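Local coordinates for citrate synthase (Pyrobaculum aerophilum, PDB 2IBP) that catalyses the condensation of oxaloacetate with acetyl-CoA to citrate, as a thermophilic homodimer whose two disulfide-closed chains are topologically interlinked, at the interface of chains A and B. Residues are numbered along the deposited sequence; one frame, centred on the assembly and turned at random. Chains: chain A/B, Citrate synthase.

Contact 1: the interface of chains A and B. Residues chain A 29-33; chain B 21-22, 26, 392.
B:Ile22 and A:Leu30 meet at about a right angle. CG1 of B:Ile22 touches CB of A:Leu30 at 3.7 Å. CG1 lies anti to the carbonyl carbon (chi1 -59°), and the extended branch runs on along the chain A strand. There CD1 of B:Ile22 comes to 3.5 Å from C of A:Lys32, its carbonyl carbon. The other branch, CG2, rests against the peptide carbonyls of A:Leu30 and A:Ile31. An alanine in place of B:Ile22 would probably open a gap beside A:Leu30 and take the CD1 contact away from A:Lys32.

B:Leu26 touches with both tips. CD2 reaches CG1 of A:Val29, and CD1 meets CG2 of A:Ile31 at 3.9 Å. Both pairs of side chains cross obliquely. On another side of A:Leu30, its CD2 lies 3.7 Å above the plane of the B:Arg392 guanidinium, toward the rim. That arginine is poorly ordered, so this cover is tentative.

The backbone of B:Arg392 pairs with the strand. Its N gives a hydrogen bond to O of A:Val29 (2.9 Å). Its O accepts one from N of A:Ile31 (2.9 Å).

Strand 30-34 of chain A thus lies between two segments of chain B: the N-terminal stretch with strand 22-23 and 3-10 helix 24-26, and the C-terminal strand 392-395, which runs parallel to it.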
loop_
_atom_site.group_PDB
_atom_site.type_symbol
_atom_site.label_atom_id
_atom_site.label_comp_id
_atom_site.label_asym_id
_atom_site.label_seq_id
_atom_site.Cartn_x
_atom_site.Cartn_y
_atom_site.Cartn_z
ATOM N N VAL A 29 18.307 4.120 2.063
ATOM C CA VAL A 29 18.571 2.697 2.165
ATOM C C VAL A 29 18.242 2.037 0.827
ATOM O O VAL A 29 17.169 2.258 0.274
ATOM C CB VAL A 29 17.764 2.052 3.294
ATOM C CG1 VAL A 29 18.024 0.560 3.361
ATOM C CG2 VAL A 29 18.099 2.726 4.630
ATOM N N LEU A 30 19.205 1.286 0.289
ATOM C CA LEU A 30 19.043 0.617 -0.991
ATOM C C LEU A 30 18.077 -0.551 -0.921
ATOM O O LEU A 30 18.134 -1.354 0.013
ATOM C CB LEU A 30 20.409 0.132 -1.497
ATOM C CG LEU A 30 21.396 1.241 -1.894
ATOM C CD1 LEU A 30 22.811 0.692 -2.036
ATOM C CD2 LEU A 30 20.950 1.939 -3.194
ATOM N N ILE A 31 17.184 -0.646 -1.905
ATOM C CA ILE A 31 16.266 -1.775 -1.978
ATOM C C ILE A 31 16.468 -2.643 -3.221
ATOM O O ILE A 31 15.966 -3.762 -3.289
ATOM C CB ILE A 31 14.784 -1.325 -1.873
ATOM C CG1 ILE A 31 14.374 -0.414 -3.035
ATOM C CG2 ILE A 31 14.552 -0.596 -0.548
ATOM C CD1 ILE A 31 12.880 -0.171 -3.084
ATOM N N LYS A 32 17.204 -2.115 -4.203
ATOM C CA LYS A 32 17.441 -2.812 -5.449
ATOM C C LYS A 32 18.335 -1.993 -6.359
ATOM O O LYS A 32 18.655 -0.847 -6.065
ATOM C CB LYS A 32 16.137 -3.014 -6.217
ATOM C CG LYS A 32 15.526 -1.713 -6.758
ATOM C CD LYS A 32 14.337 -2.003 -7.651
ATOM C CE LYS A 32 13.721 -0.710 -8.151
ATOM N NZ LYS A 32 12.558 -0.953 -9.023
ATOM N N SER A 33 18.755 -2.645 -7.445
ATOM C CA SER A 33 19.408 -1.958 -8.543
ATOM C C SER A 33 18.295 -1.701 -9.544
ATOM O O SER A 33 17.345 -2.485 -9.660
ATOM C CB SER A 33 20.505 -2.817 -9.154
ATOM O OG SER A 33 21.615 -2.895 -8.282
ATOM N N PRO B 21 26.304 -2.779 -0.744
ATOM C CA PRO B 21 25.459 -3.950 -0.544
ATOM C C PRO B 21 23.995 -3.570 -0.323
ATOM O O PRO B 21 23.687 -2.569 0.332
ATOM C CB PRO B 21 26.037 -4.597 0.728
ATOM C CG PRO B 21 26.813 -3.511 1.407
ATOM C CD PRO B 21 27.325 -2.632 0.311
ATOM N N ILE B 22 23.115 -4.393 -0.868
ATOM C CA ILE B 22 21.693 -4.219 -0.730
ATOM C C ILE B 22 21.131 -5.398 0.060
ATOM O O ILE B 22 21.350 -6.560 -0.296
ATOM C CB ILE B 22 21.024 -4.194 -2.103
ATOM C CG1 ILE B 22 21.607 -3.050 -2.944
ATOM C CG2 ILE B 22 19.512 -4.068 -1.966
ATOM C CD1 ILE B 22 21.065 -2.984 -4.347
ATOM N N LEU B 26 15.018 -5.898 2.549
ATOM C CA LEU B 26 15.314 -5.205 3.808
ATOM C C LEU B 26 15.111 -6.140 4.996
ATOM O O LEU B 26 14.689 -5.714 6.074
ATOM C CB LEU B 26 14.441 -3.966 3.970
ATOM C CG LEU B 26 14.674 -2.906 2.885
ATOM C CD1 LEU B 26 13.815 -1.680 3.154
ATOM C CD2 LEU B 26 16.166 -2.537 2.832
ATOM N N ARG B 392 16.114 4.132 -1.648
ATOM C CA ARG B 392 16.767 4.386 -2.927
ATOM C C ARG B 392 17.015 3.100 -3.679
ATOM O O ARG B 392 16.965 1.998 -3.139
ATOM C CB ARG B 392 18.163 4.987 -2.716
ATOM C CG ARG B 392 18.284 6.469 -2.529
ATOM C CD ARG B 392 19.760 6.818 -2.768
ATOM N NE ARG B 392 20.642 5.949 -1.981
ATOM C CZ ARG B 392 21.898 5.634 -2.304
ATOM N NH1 ARG B 392 22.423 6.022 -3.460
ATOM N NH2 ARG B 392 22.608 4.848 -1.500
#

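Contact 2: the interface of chains A and B. Residues chain A 22, 391-394; chain B 29-32, 216.
B:Leu30 packs between A:Ile22 and A:Arg392. Its CB meets CG1 of A:Ile22 at 3.7 Å, with the two side chains at about a right angle. Its CD2 touches CG of A:Arg392 at 3.6 Å. The same methyl lies over the centre of the guanidinium, 3.9 Å from its plane. A:Arg392 has CG between the backbone N and the carbonyl carbon (chi1 66°), and its chain stays extended to NE. This carries the flat group over the leucine tip. CB of A:Cys394 also meets that CD2.

A second apolar group lies on the opposite face of the paired strands. CB of A:Pro391 faces CG2 of B:Ile31 at 3.9 Å. CB of A:Ala393 touches both CG2 of B:Val216 and CG of B:Lys32.

Around these carbons the backbones pair as parallel strands. N of A:Arg392 donates to O of B:Val29 (2.9 Å). O of A:Arg392 accepts a hydrogen bond from N of B:Ile31 (3.0 Å). Both the N and the O of A:Arg392 are thus bound to the chain B strand. The pairing continues at A:Cys394, whose N donates to O of B:Lys32 (3.0 Å).

At the polar rim, two waters join the chains. Water 1 links O of A:Pro391 to N of B:Val216. The oxygen of water 2 is 2.8 Å from O of B:Val216 and also contacts O of A:Pro391.

Strand 392-395 of chain A therefore lies against strand 30-34 of chain B, while B:Val216 borders it from the loop just before helix 218-227. A:Cys394 is the C-terminal half of the disulfide with A:Cys19, which closes the chain into a ring.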
loop_
_atom_site.group_PDB
_atom_site.type_symbol
_atom_site.label_atom_id
_atom_site.label_comp_id
_atom_site.label_asym_id
_atom_site.label_seq_id
_atom_site.Cartn_x
_atom_site.Cartn_y
_atom_site.Cartn_z
ATOM N N ILE A 22 18.332 2.154 13.981
ATOM C CA ILE A 22 17.117 2.363 13.187
ATOM C C ILE A 22 17.364 3.529 12.233
ATOM O O ILE A 22 17.648 4.630 12.682
ATOM C CB ILE A 22 15.906 2.704 14.081
ATOM C CG1 ILE A 22 15.570 1.539 15.009
ATOM C CG2 ILE A 22 14.690 3.062 13.204
ATOM C CD1 ILE A 22 14.638 1.914 16.139
ATOM N N PRO A 391 11.065 -6.214 7.103
ATOM C CA PRO A 391 11.695 -5.344 8.089
ATOM C C PRO A 391 11.218 -5.754 9.466
ATOM O O PRO A 391 10.405 -6.679 9.594
ATOM C CB PRO A 391 11.145 -3.965 7.740
ATOM C CG PRO A 391 9.756 -4.281 7.220
ATOM C CD PRO A 391 9.942 -5.545 6.423
ATOM N N ARG A 392 11.705 -5.077 10.491
ATOM C CA ARG A 392 11.274 -5.413 11.829
ATOM C C ARG A 392 11.241 -4.184 12.693
ATOM O O ARG A 392 11.653 -3.100 12.282
ATOM C CB ARG A 392 12.166 -6.492 12.431
ATOM C CG ARG A 392 13.582 -6.090 12.674
ATOM C CD ARG A 392 14.405 -7.319 13.055
ATOM N NE ARG A 392 15.802 -6.993 13.323
ATOM C CZ ARG A 392 16.339 -6.888 14.537
ATOM N NH1 ARG A 392 15.612 -7.113 15.630
ATOM N NH2 ARG A 392 17.624 -6.586 14.654
ATOM N N ALA A 393 10.662 -4.342 13.875
ATOM C CA ALA A 393 10.605 -3.263 14.837
ATOM C C ALA A 393 11.233 -3.826 16.090
ATOM O O ALA A 393 11.279 -5.038 16.286
ATOM C CB ALA A 393 9.178 -2.826 15.103
ATOM N N CYS A 394 11.735 -2.937 16.927
ATOM C CA CYS A 394 12.384 -3.333 18.168
ATOM C C CYS A 394 11.488 -3.003 19.344
ATOM O O CYS A 394 11.124 -1.859 19.543
ATOM C CB CYS A 394 13.707 -2.588 18.309
ATOM S SG CYS A 394 14.652 -3.230 19.713
ATOM N N VAL B 29 15.921 -5.308 8.754
ATOM C CA VAL B 29 16.222 -3.896 8.930
ATOM C C VAL B 29 15.142 -3.280 9.804
ATOM O O VAL B 29 13.952 -3.483 9.582
ATOM C CB VAL B 29 16.315 -3.158 7.579
ATOM C CG1 VAL B 29 16.572 -1.657 7.798
ATOM C CG2 VAL B 29 17.418 -3.762 6.717
ATOM N N LEU B 30 15.579 -2.516 10.796
ATOM C CA LEU B 30 14.679 -1.892 11.751
ATOM C C LEU B 30 14.058 -0.634 11.175
ATOM O O LEU B 30 14.751 0.183 10.585
ATOM C CB LEU B 30 15.460 -1.522 13.009
ATOM C CG LEU B 30 15.916 -2.713 13.852
ATOM C CD1 LEU B 30 17.086 -2.358 14.774
ATOM C CD2 LEU B 30 14.744 -3.294 14.625
ATOM N N ILE B 31 12.768 -0.436 11.418
ATOM C CA ILE B 31 12.091 0.763 10.942
ATOM C C ILE B 31 11.620 1.647 12.100
ATOM O O ILE B 31 11.319 2.830 11.925
ATOM C CB ILE B 31 10.915 0.417 10.011
ATOM C CG1 ILE B 31 9.896 -0.493 10.693
ATOM C CG2 ILE B 31 11.448 -0.255 8.745
ATOM C CD1 ILE B 31 8.606 -0.646 9.880
ATOM N N LYS B 32 11.571 1.056 13.293
ATOM C CA LYS B 32 11.167 1.790 14.479
ATOM C C LYS B 32 11.295 0.902 15.703
ATOM O O LYS B 32 11.507 -0.303 15.607
ATOM C CB LYS B 32 9.698 2.214 14.377
ATOM C CG LYS B 32 8.714 1.029 14.453
ATOM C CD LYS B 32 7.256 1.445 14.384
ATOM C CE LYS B 32 6.332 0.236 14.555
ATOM N NZ LYS B 32 4.892 0.601 14.579
ATOM N N VAL B 216 6.425 -7.394 11.789
ATOM C CA VAL B 216 6.106 -6.373 10.814
ATOM C C VAL B 216 6.111 -7.039 9.458
ATOM O O VAL B 216 7.068 -6.874 8.685
ATOM C CB VAL B 216 7.081 -5.156 10.841
ATOM C CG1 VAL B 216 6.639 -4.101 9.802
ATOM C CG2 VAL B 216 7.109 -4.513 12.240
HETATM O O HOH W 1 9.259 -8.282 11.544
HETATM O O HOH W 2 8.685 -9.146 8.428
#

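Contacts 1 and 2 are largely corresponding parts of a two-fold interface, with the chains exchanged. Their C-alpha centres lie about 15 Å apart. Strand 30-34 comes from chain A in contact 1 and from chain B in contact 2, each time beside strands 22-23 and 392-395 of the partner. Each chain thus gives and receives the same elements. Because a disulfide joins the N-terminal and C-terminal parts of each chain, this mutual exchange fits the interlinked rings of the catenane. The centre of contact 1 is about 19 Å from A:His289 and that of contact 2 about 26 Å; both contacts join the two chains.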